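Local coordinates for cytoplasmic protein (Bacillus cereus, PDB 2O3L) that is of unknown function but belongs to the DUF1048 family and folds as a compact all-helical left-handed superhelix, at residues 20-28 with 68-76; 2-10 with 40-48. All coordinates share one frame; numbering follows the deposited sequence.

Contact 1: residues 20-28 with 68-76; sequences VFKKIQNYM and VASFADELV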
# COMPACT_ATOMS: atom_id res chain seq x y z
N VAL A 20 4.47 3.44 -6.71
CA VAL A 20 4.82 2.42 -5.75
C VAL A 20 3.57 1.77 -5.13
O VAL A 20 3.54 0.57 -4.97
CB VAL A 20 5.75 2.95 -4.69
CG1 VAL A 20 5.96 1.91 -3.58
CG2 VAL A 20 7.09 3.29 -5.36
N PHE A 21 2.57 2.58 -4.79
CA PHE A 21 1.30 2.04 -4.37
C PHE A 21 0.70 1.06 -5.40
O PHE A 21 0.21 0.02 -5.03
CB PHE A 21 0.27 3.14 -4.07
CG PHE A 21 -1.04 2.57 -3.60
CD1 PHE A 21 -1.20 2.18 -2.29
CD2 PHE A 21 -2.06 2.31 -4.50
CE1 PHE A 21 -2.35 1.57 -1.88
CE2 PHE A 21 -3.23 1.74 -4.09
CZ PHE A 21 -3.37 1.35 -2.77
N LYS A 22 0.69 1.47 -6.66
CA LYS A 22 0.20 0.63 -7.74
C LYS A 22 0.98 -0.68 -7.86
O LYS A 22 0.39 -1.74 -8.09
CB LYS A 22 0.31 1.40 -9.05
CG LYS A 22 -0.16 0.61 -10.24
CD LYS A 22 -0.22 1.45 -11.54
CE LYS A 22 1.14 1.70 -12.16
NZ LYS A 22 0.89 2.18 -13.52
N LYS A 23 2.30 -0.59 -7.69
CA LYS A 23 3.15 -1.79 -7.70
C LYS A 23 2.70 -2.79 -6.59
O LYS A 23 2.49 -3.94 -6.84
CB LYS A 23 4.62 -1.43 -7.59
CG LYS A 23 5.28 -0.87 -8.84
CD LYS A 23 6.75 -0.44 -8.65
CE LYS A 23 7.66 -1.55 -8.10
NZ LYS A 23 9.17 -1.31 -8.20
N ILE A 24 2.51 -2.29 -5.39
CA ILE A 24 2.09 -3.07 -4.23
C ILE A 24 0.68 -3.64 -4.37
O ILE A 24 0.43 -4.81 -4.04
CB ILE A 24 2.14 -2.19 -3.00
CG1 ILE A 24 3.60 -1.83 -2.72
CG2 ILE A 24 1.56 -2.93 -1.79
CD1 ILE A 24 3.76 -0.84 -1.60
N GLN A 25 -0.24 -2.81 -4.86
CA GLN A 25 -1.60 -3.28 -5.12
C GLN A 25 -1.58 -4.46 -6.11
O GLN A 25 -2.19 -5.52 -5.88
CB GLN A 25 -2.44 -2.12 -5.63
CG GLN A 25 -3.88 -2.43 -5.79
CD GLN A 25 -4.68 -1.21 -6.13
OE1 GLN A 25 -4.27 -0.43 -6.99
NE2 GLN A 25 -5.83 -1.01 -5.45
N ASN A 26 -0.81 -4.31 -7.18
CA ASN A 26 -0.72 -5.38 -8.14
C ASN A 26 -0.03 -6.61 -7.55
O ASN A 26 -0.43 -7.76 -7.81
CB ASN A 26 -0.03 -4.91 -9.42
CG ASN A 26 -0.98 -4.15 -10.33
OD1 ASN A 26 -1.84 -4.74 -11.00
ND2 ASN A 26 -0.84 -2.82 -10.36
N TYR A 27 1.02 -6.39 -6.78
CA TYR A 27 1.75 -7.52 -6.19
C TYR A 27 0.76 -8.35 -5.31
O TYR A 27 0.69 -9.58 -5.39
CB TYR A 27 2.95 -7.05 -5.40
CG TYR A 27 3.72 -8.21 -4.81
CD1 TYR A 27 3.31 -8.84 -3.62
CD2 TYR A 27 4.85 -8.68 -5.42
CE1 TYR A 27 4.03 -9.90 -3.07
CE2 TYR A 27 5.59 -9.76 -4.90
CZ TYR A 27 5.17 -10.36 -3.74
OH TYR A 27 5.89 -11.41 -3.28
N MSE A 28 -0.04 -7.65 -4.53
CA MSE A 28 -0.97 -8.30 -3.61
C MSE A 28 -2.07 -9.07 -4.35
O MSE A 28 -2.40 -10.18 -4.00
CB MSE A 28 -1.57 -7.24 -2.68
CG MSE A 28 -0.51 -6.73 -1.74
SE MSE A 28 -1.21 -5.48 -0.43
CE MSE A 28 -2.69 -6.48 0.16
N VAL A 68 10.47 -3.48 -3.44
CA VAL A 68 9.04 -3.31 -3.19
C VAL A 68 8.34 -4.66 -3.11
O VAL A 68 7.42 -4.83 -2.33
CB VAL A 68 8.39 -2.38 -4.26
CG1 VAL A 68 6.87 -2.28 -4.09
CG2 VAL A 68 9.01 -1.01 -4.16
N ALA A 69 8.78 -5.65 -3.89
CA ALA A 69 8.16 -6.97 -3.80
C ALA A 69 8.33 -7.56 -2.41
O ALA A 69 7.41 -8.16 -1.88
CB ALA A 69 8.75 -7.93 -4.86
N SER A 70 9.50 -7.39 -1.82
CA SER A 70 9.75 -7.93 -0.51
C SER A 70 8.92 -7.19 0.56
O SER A 70 8.43 -7.82 1.49
CB SER A 70 11.24 -7.92 -0.21
OG SER A 70 11.43 -8.21 1.13
N PHE A 71 8.74 -5.88 0.39
CA PHE A 71 7.84 -5.10 1.23
C PHE A 71 6.39 -5.63 1.14
O PHE A 71 5.75 -5.92 2.15
CB PHE A 71 7.87 -3.63 0.81
CG PHE A 71 6.99 -2.75 1.63
CD1 PHE A 71 7.37 -2.38 2.91
CD2 PHE A 71 5.75 -2.34 1.17
CE1 PHE A 71 6.53 -1.58 3.69
CE2 PHE A 71 4.91 -1.55 1.94
CZ PHE A 71 5.31 -1.18 3.21
N ALA A 72 5.89 -5.77 -0.09
CA ALA A 72 4.52 -6.19 -0.31
C ALA A 72 4.35 -7.61 0.19
O ALA A 72 3.34 -7.93 0.82
CB ALA A 72 4.17 -6.07 -1.77
N ASP A 73 5.40 -8.41 0.03
CA ASP A 73 5.38 -9.78 0.39
C ASP A 73 5.24 -9.87 1.90
O ASP A 73 4.46 -10.67 2.39
CB ASP A 73 6.64 -10.48 -0.11
CG ASP A 73 6.55 -11.95 -0.01
OD1 ASP A 73 5.58 -12.52 -0.55
OD2 ASP A 73 7.46 -12.55 0.58
N GLU A 74 5.95 -9.02 2.62
CA GLU A 74 5.87 -9.00 4.08
C GLU A 74 4.57 -8.36 4.57
O GLU A 74 4.16 -8.52 5.70
CB GLU A 74 7.04 -8.23 4.66
CG GLU A 74 7.33 -8.58 6.09
CD GLU A 74 8.48 -7.78 6.66
OE1 GLU A 74 9.29 -7.25 5.87
OE2 GLU A 74 8.55 -7.67 7.92
N LEU A 75 3.96 -7.56 3.73
CA LEU A 75 2.67 -6.98 4.01
C LEU A 75 1.58 -8.07 3.80
O LEU A 75 0.74 -8.26 4.65
CB LEU A 75 2.49 -5.77 3.08
CG LEU A 75 1.67 -4.57 3.46
CD1 LEU A 75 2.07 -3.92 4.78
CD2 LEU A 75 1.77 -3.58 2.33
N VAL A 76 1.60 -8.80 2.69
CA VAL A 76 0.65 -9.89 2.53
C VAL A 76 0.85 -10.98 3.58
O VAL A 76 -0.07 -11.72 3.83
CB VAL A 76 0.64 -10.59 1.09
CG1 VAL A 76 0.76 -9.59 -0.02
CG2 VAL A 76 1.71 -11.70 0.94
O HOH W 1 11.00 -3.16 -6.75
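Val20 meets Val68 at one end of the interface that joins helix 15-31 to the C-terminal helix 68-82, where segments 20-28 and 68-76 cross with 52° between their N-to-C directions. Val20 CG1 lies near Val68 CG2, and Val20 also packs on Val60, Leu61 and Thr64 of helix 60-64. One turn on, Lys23 lays its aliphatic end across Val68, and Lys23 NZ donates to a water at 3.0 Å that is also weakly bonded to Val68 N. Ile24 is the knob of the contact, held among Val68, Phe71, Ala72 and Leu75. Its branches divide the work: Ile24 CG1 rests 3.6 Å from Val68 CG1, Ile24 CD1 reaches Phe71 CD2 at 3.7 Å, and CG2 faces Ala72 and Leu75. The ring of Tyr27 is carried out to Ala69 and Ala72 by a chi1 of -179°, CG pointing opposite the main-chain nitrogen. Tyr27 CD1 lies 3.4 Å from Ala72 CB, CE2 packs on Ala69 CB, and Ala69 O sits over one face toward the rim. Tyr27 OH donates to Asp73 OD1 at 3.0 Å, from above the carboxylate plane. Met28, a selenomethionine, slides its CG past Val76 CG1 at 3.6 Å. With alanine at 72, Ile24 CA and Ala72 CA come within 5.6 Å, while the tyrosine-aspartate bond and the lysine's water supply polar links along the more exposed border.

Contact 2: residues 2-10 with 40-48; sequences EYKMMMARV and LHIQYELID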
# COMPACT_ATOMS: atom_id res chain seq x y z
N GLU A 2 -15.97 3.80 0.03
CA GLU A 2 -14.66 3.63 0.62
C GLU A 2 -13.55 3.40 -0.41
O GLU A 2 -12.51 4.05 -0.35
CB GLU A 2 -14.68 2.47 1.63
CG GLU A 2 -13.45 2.44 2.54
CD GLU A 2 -13.52 1.38 3.63
OE1 GLU A 2 -14.13 0.29 3.40
OE2 GLU A 2 -12.92 1.64 4.72
N TYR A 3 -13.74 2.47 -1.33
CA TYR A 3 -12.68 2.18 -2.30
C TYR A 3 -12.37 3.40 -3.16
O TYR A 3 -11.22 3.75 -3.29
CB TYR A 3 -13.01 0.99 -3.20
CG TYR A 3 -11.90 0.62 -4.13
CD1 TYR A 3 -10.81 -0.06 -3.67
CD2 TYR A 3 -11.98 0.89 -5.50
CE1 TYR A 3 -9.78 -0.45 -4.52
CE2 TYR A 3 -10.96 0.51 -6.36
CZ TYR A 3 -9.86 -0.15 -5.85
OH TYR A 3 -8.82 -0.57 -6.65
N LYS A 4 -13.40 4.06 -3.69
CA LYS A 4 -13.14 5.22 -4.56
C LYS A 4 -12.41 6.33 -3.80
O LYS A 4 -11.47 6.95 -4.31
CB LYS A 4 -14.43 5.74 -5.18
CG LYS A 4 -14.31 6.04 -6.66
CD LYS A 4 -15.69 6.32 -7.29
CE LYS A 4 -15.64 6.29 -8.82
N MSE A 5 -12.84 6.55 -2.57
CA MSE A 5 -12.28 7.57 -1.70
C MSE A 5 -10.82 7.26 -1.40
O MSE A 5 -9.99 8.16 -1.34
CB MSE A 5 -13.11 7.58 -0.42
CG MSE A 5 -12.76 8.65 0.58
SE MSE A 5 -11.82 7.86 2.14
CE MSE A 5 -13.35 8.19 3.44
N MSE A 6 -10.51 5.99 -1.21
CA MSE A 6 -9.17 5.58 -0.89
C MSE A 6 -8.29 5.73 -2.13
O MSE A 6 -7.16 6.14 -2.02
CB MSE A 6 -9.16 4.13 -0.37
CG MSE A 6 -9.82 3.98 1.02
SE MSE A 6 -8.65 4.68 2.46
CE MSE A 6 -9.77 4.38 4.01
N MSE A 7 -8.83 5.42 -3.31
CA MSE A 7 -8.05 5.61 -4.55
C MSE A 7 -7.85 7.12 -4.84
O MSE A 7 -6.81 7.53 -5.33
CB MSE A 7 -8.71 4.90 -5.73
CG MSE A 7 -8.78 3.40 -5.57
SE MSE A 7 -7.07 2.56 -5.17
CE MSE A 7 -7.38 2.30 -3.13
N ALA A 8 -8.81 7.95 -4.46
CA ALA A 8 -8.66 9.40 -4.60
C ALA A 8 -7.52 9.94 -3.72
O ALA A 8 -6.75 10.82 -4.14
CB ALA A 8 -9.95 10.08 -4.25
N ARG A 9 -7.40 9.41 -2.51
CA ARG A 9 -6.31 9.75 -1.66
C ARG A 9 -4.96 9.36 -2.24
O ARG A 9 -3.97 10.08 -2.07
CB ARG A 9 -6.52 9.14 -0.29
CG ARG A 9 -7.72 9.81 0.39
CD ARG A 9 -8.17 9.14 1.67
NE ARG A 9 -7.03 8.78 2.49
CZ ARG A 9 -7.12 8.28 3.71
NH1 ARG A 9 -8.31 8.10 4.28
NH2 ARG A 9 -6.00 8.00 4.35
N VAL A 10 -4.92 8.22 -2.94
CA VAL A 10 -3.68 7.79 -3.60
C VAL A 10 -3.33 8.78 -4.71
O VAL A 10 -2.19 9.18 -4.84
CB VAL A 10 -3.78 6.35 -4.17
CG1 VAL A 10 -2.58 6.00 -5.01
CG2 VAL A 10 -3.87 5.35 -3.01
N LEU A 40 -7.72 -5.49 1.03
CA LEU A 40 -8.15 -4.10 0.94
C LEU A 40 -7.88 -3.36 2.27
O LEU A 40 -7.42 -2.24 2.26
CB LEU A 40 -9.64 -4.00 0.63
CG LEU A 40 -10.02 -4.26 -0.84
CD1 LEU A 40 -11.50 -4.46 -0.92
CD2 LEU A 40 -9.47 -3.13 -1.78
N HIS A 41 -8.20 -3.98 3.40
CA HIS A 41 -7.91 -3.32 4.70
C HIS A 41 -6.42 -3.00 4.81
O HIS A 41 -6.04 -1.91 5.21
CB HIS A 41 -8.47 -4.14 5.85
CG HIS A 41 -9.97 -4.11 5.91
ND1 HIS A 41 -10.74 -5.18 6.30
CD2 HIS A 41 -10.83 -3.12 5.60
CE1 HIS A 41 -12.01 -4.84 6.24
NE2 HIS A 41 -12.09 -3.60 5.81
N ILE A 42 -5.56 -3.91 4.36
CA ILE A 42 -4.12 -3.69 4.46
C ILE A 42 -3.72 -2.55 3.54
O ILE A 42 -2.88 -1.73 3.88
CB ILE A 42 -3.30 -4.95 4.03
CG1 ILE A 42 -3.56 -6.11 4.97
CG2 ILE A 42 -1.82 -4.65 4.06
CD1 ILE A 42 -3.27 -7.50 4.34
N GLN A 43 -4.31 -2.49 2.35
CA GLN A 43 -4.03 -1.37 1.46
C GLN A 43 -4.49 -0.02 2.04
O GLN A 43 -3.85 1.02 1.83
CB GLN A 43 -4.68 -1.60 0.10
CG GLN A 43 -4.05 -2.74 -0.62
CD GLN A 43 -4.80 -3.12 -1.87
OE1 GLN A 43 -5.71 -2.42 -2.30
NE2 GLN A 43 -4.40 -4.24 -2.46
N TYR A 44 -5.60 -0.03 2.77
CA TYR A 44 -6.06 1.21 3.39
C TYR A 44 -5.07 1.66 4.49
O TYR A 44 -4.76 2.86 4.60
CB TYR A 44 -7.49 1.11 3.91
CG TYR A 44 -8.54 0.73 2.84
CD1 TYR A 44 -8.26 0.86 1.46
CD2 TYR A 44 -9.80 0.30 3.20
CE1 TYR A 44 -9.21 0.52 0.50
CE2 TYR A 44 -10.76 -0.05 2.25
CZ TYR A 44 -10.46 0.05 0.90
OH TYR A 44 -11.41 -0.30 -0.05
N GLU A 45 -4.57 0.70 5.27
CA GLU A 45 -3.56 1.02 6.26
C GLU A 45 -2.34 1.58 5.57
O GLU A 45 -1.72 2.54 6.05
CB GLU A 45 -3.20 -0.19 7.13
CG GLU A 45 -4.31 -0.66 8.02
CD GLU A 45 -4.65 0.29 9.18
OE1 GLU A 45 -4.03 1.38 9.32
OE2 GLU A 45 -5.52 -0.09 9.97
N LEU A 46 -2.00 1.00 4.43
CA LEU A 46 -0.84 1.45 3.71
C LEU A 46 -1.01 2.88 3.18
O LEU A 46 -0.04 3.66 3.16
CB LEU A 46 -0.48 0.50 2.59
CG LEU A 46 0.79 0.85 1.79
CD1 LEU A 46 2.02 0.56 2.65
CD2 LEU A 46 0.82 0.03 0.52
N ILE A 47 -2.24 3.24 2.79
CA ILE A 47 -2.50 4.60 2.31
C ILE A 47 -2.39 5.59 3.48
O ILE A 47 -1.92 6.71 3.30
CB ILE A 47 -3.91 4.68 1.67
CG1 ILE A 47 -3.90 3.88 0.35
CG2 ILE A 47 -4.36 6.12 1.44
CD1 ILE A 47 -5.27 3.49 -0.15
N ASP A 48 -2.86 5.21 4.67
CA ASP A 48 -2.63 6.06 5.84
C ASP A 48 -1.12 6.28 6.05
O ASP A 48 -0.68 7.39 6.35
CB ASP A 48 -3.22 5.45 7.11
CG ASP A 48 -4.67 5.79 7.32
OD1 ASP A 48 -5.17 6.72 6.67
OD2 ASP A 48 -5.32 5.13 8.16
O HOH W 2 -13.78 -1.02 1.07
O HOH W 3 -8.37 6.57 7.38
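Ile47 projects as a knob into a hole formed by Met6, Met7, Arg9 and Val10, knobs-into-holes packing that joins the N-terminal helix 2-11 of the all-helical superhelix to helix 36-56. Val10 CG2 lies 3.7 Å from Ile47 CG1, and Met7 CE, of a selenomethionine like Met6, reaches Ile47 CD1 at 3.8 Å. Beside this knob the Tyr44 ring is sandwiched between its own helix and the other: Leu40 O stands over one face, and Met6 CG covers the opposite one in a CH-pi contact, 3.7 Å from the ring centroid. A bend at chi2 (-75°) carries Met6 SE back across the same ring as an oblique Met-aromatic contact. Farther out, Leu40 CD2 touches Tyr3 CD1 and CE1, while Tyr44 OH meets the Tyr3 ring at its edge. Glu2 brings its carboxylate against Tyr44 CE2, and a water bridges Glu2 OE1 and Tyr44 OH at 2.7 Å from each. At the other end, Arg9 NH2 forms a salt bridge with Asp48 OD1 at 2.8 Å, the oxygen lying in the guanidinium plane; Glu51 is its second carboxylate partner. Helix 15-31 packs alongside, with Phe21 on Ile47 and Gln25 on Tyr3 and Met7, and helix 68-82 touches Ile42 and Leu46.

Overall arrangement
From the N terminus, helix 2-11 leads into helix 15-31, which in turn leads into helix 36-56. Contact 2 closes the first long loop by bringing helix 36-56 back against helix 2-11, with helix 15-31 lying in the intervening chain. Contact 1 closes a second loop from helix 15-31 to helix 68-82, past helices 36-56 and 60-64. Their segments alternate, so the loops cross, and their centres lie about 14 Å apart on opposite sides of the chain's centre. They touch where Phe21 packs on Ile47 and Leu75 on Ile42, both on helix 36-56. Contact 2 ties the N-terminal helix to helix 36-56, and contact 1 the C-terminal helix to helix 15-31.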